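Local coordinates for protein EvdMO1 (PDB 5T39) that probably transfers a methyl group from S-adenosylmethionine during everninomicin biosynthesis, through the methyltransferase domain of a bifunctional methyltransferase-oxidase, at residues D89-A94 with E115-V120. Sequence-based numbering, arbitrary orientation. Where two conformers were deposited one is given.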
loop_
_atom_site.group_PDB
_atom_site.type_symbol
_atom_site.label_atom_id
_atom_site.label_comp_id
_atom_site.label_asym_id
_atom_site.label_seq_id
_atom_site.Cartn_x
_atom_site.Cartn_y
_atom_site.Cartn_z
ATOM N N ASP A 89 3.863 -2.025 -7.136
ATOM C CA ASP A 89 2.781 -2.998 -6.982
ATOM C C ASP A 89 1.651 -2.699 -7.958
ATOM O O ASP A 89 1.022 -3.619 -8.489
ATOM C CB ASP A 89 2.221 -3.005 -5.554
ATOM C CG ASP A 89 3.148 -3.634 -4.539
ATOM O OD1 ASP A 89 4.031 -4.430 -4.915
ATOM O OD2 ASP A 89 2.942 -3.344 -3.333
ATOM N N THR A 90 1.377 -1.414 -8.198
ATOM C CA THR A 90 0.319 -1.021 -9.119
ATOM C C THR A 90 0.576 -1.623 -10.489
ATOM O O THR A 90 -0.315 -2.215 -11.114
ATOM C CB THR A 90 0.292 0.511 -9.243
ATOM O OG1 THR A 90 0.782 1.148 -8.053
ATOM C CG2 THR A 90 -1.110 0.976 -9.573
ATOM N N LEU A 91 1.814 -1.487 -10.965
ATOM C CA LEU A 91 2.193 -2.033 -12.264
ATOM C C LEU A 91 2.062 -3.556 -12.284
ATOM O O LEU A 91 1.528 -4.137 -13.239
ATOM C CB LEU A 91 3.626 -1.604 -12.558
ATOM C CG LEU A 91 4.176 -1.998 -13.918
ATOM C CD1 LEU A 91 3.389 -1.331 -15.015
ATOM C CD2 LEU A 91 5.630 -1.616 -13.980
ATOM N N ALA A 92 2.548 -4.223 -11.237
ATOM C CA ALA A 92 2.462 -5.677 -11.185
ATOM C C ALA A 92 1.015 -6.157 -11.200
ATOM O O ALA A 92 0.688 -7.149 -11.861
ATOM C CB ALA A 92 3.208 -6.201 -9.960
ATOM N N LEU A 93 0.133 -5.474 -10.465
ATOM C CA LEU A 93 -1.281 -5.836 -10.456
ATOM C C LEU A 93 -1.945 -5.596 -11.798
ATOM O O LEU A 93 -2.940 -6.254 -12.116
ATOM C CB LEU A 93 -2.010 -4.996 -9.422
ATOM C CG LEU A 93 -1.681 -5.316 -7.973
ATOM C CD1 LEU A 93 -2.255 -4.215 -7.103
ATOM C CD2 LEU A 93 -2.223 -6.676 -7.561
ATOM N N ALA A 94 -1.441 -4.650 -12.574
ATOM C CA ALA A 94 -2.064 -4.255 -13.830
ATOM C C ALA A 94 -1.635 -5.113 -15.007
ATOM O O ALA A 94 -2.151 -4.917 -16.112
ATOM C CB ALA A 94 -1.733 -2.793 -14.131
ATOM N N GLU A 115 3.457 8.063 -11.623
ATOM C CA GLU A 115 2.850 8.454 -12.897
ATOM C C GLU A 115 3.835 8.274 -14.044
ATOM O O GLU A 115 3.461 7.818 -15.127
ATOM C CB GLU A 115 2.376 9.908 -12.829
ATOM C CG GLU A 115 1.153 10.114 -11.953
ATOM C CD GLU A 115 0.782 11.571 -11.750
ATOM O OE1 GLU A 115 1.679 12.426 -11.618
ATOM O OE2 GLU A 115 -0.428 11.868 -11.701
ATOM N N PHE A 116 5.101 8.625 -13.826
ATOM C CA PHE A 116 6.134 8.409 -14.833
ATOM C C PHE A 116 6.282 6.923 -15.143
ATOM O O PHE A 116 6.343 6.523 -16.310
ATOM C CB PHE A 116 7.434 9.021 -14.307
ATOM C CG PHE A 116 8.679 8.628 -15.052
ATOM C CD1 PHE A 116 8.906 9.050 -16.350
ATOM C CD2 PHE A 116 9.649 7.871 -14.423
ATOM C CE1 PHE A 116 10.094 8.724 -16.997
ATOM C CE2 PHE A 116 10.825 7.546 -15.057
ATOM C CZ PHE A 116 11.049 7.964 -16.341
ATOM N N VAL A 117 6.328 6.082 -14.105
ATOM C CA VAL A 117 6.437 4.641 -14.312
ATOM C C VAL A 117 5.301 4.141 -15.200
ATOM O O VAL A 117 5.514 3.366 -16.145
ATOM C CB VAL A 117 6.487 3.915 -12.953
ATOM C CG1 VAL A 117 6.344 2.400 -13.110
ATOM C CG2 VAL A 117 7.777 4.263 -12.219
ATOM N N MET A 118 4.068 4.567 -14.909
ATOM C CA MET A 118 2.938 4.088 -15.703
ATOM C C MET A 118 3.040 4.553 -17.146
ATOM O O MET A 118 2.650 3.825 -18.061
ATOM C CB MET A 118 1.602 4.548 -15.128
ATOM C CG MET A 118 1.339 4.070 -13.736
ATOM S SD MET A 118 1.587 2.302 -13.443
ATOM C CE MET A 118 2.348 2.446 -11.829
ATOM N N GLU A 119 3.499 5.783 -17.362
ATOM C CA GLU A 119 3.641 6.275 -18.726
ATOM C C GLU A 119 4.719 5.504 -19.480
ATOM O O GLU A 119 4.515 5.118 -20.637
ATOM C CB GLU A 119 3.933 7.774 -18.731
ATOM C CG GLU A 119 3.963 8.304 -20.151
ATOM C CD GLU A 119 4.071 9.804 -20.269
ATOM O OE1 GLU A 119 4.249 10.490 -19.253
ATOM O OE2 GLU A 119 3.994 10.299 -21.410
ATOM N N VAL A 120 5.865 5.252 -18.844
ATOM C CA VAL A 120 6.939 4.519 -19.510
ATOM C C VAL A 120 6.464 3.131 -19.914
ATOM O O VAL A 120 6.807 2.637 -20.991
ATOM C CB VAL A 120 8.182 4.450 -18.603
ATOM C CG1 VAL A 120 9.227 3.507 -19.172
ATOM C CG2 VAL A 120 8.767 5.820 -18.383
#
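M118 reaches across from its helix and lays its terminal methyl, CE, against the CB of T90 and the backbone N of L91. Its chain is bent at both chi2 (-49°) and chi3 (140°), which carries CE over to the first helix. There CE lies 3.8 Å from T90 CB, and it stands 4.1 Å from L91 N. Unbranched and flexible, methionine can bridge two helices whose axes stay 10.5 Å apart at closest approach. The methyl comes closest to T90 at CB, while T90 OG1 is hydrogen-bonded to E81, so the buried hydroxyl is satisfied. The looser side of the contact lies at partly exposed L91, whose CB points toward the second helix and whose CD2 branch only grazes V117 CG1 at 4.2 Å. Both groups are branched and apolar. No hydrogen bond links the segments, which run roughly parallel at 32°, as expected of successive helices in a Rossmann-like alternation. Strand 100-105 connects helix 88-94 to helix 108-121, and strand 126-130 follows at the edge of the seven-stranded sheet; its V126 touches T90, A94 and M118, and its L128 also meets M118, while helix 62-72 packs against D89, A92 and L93.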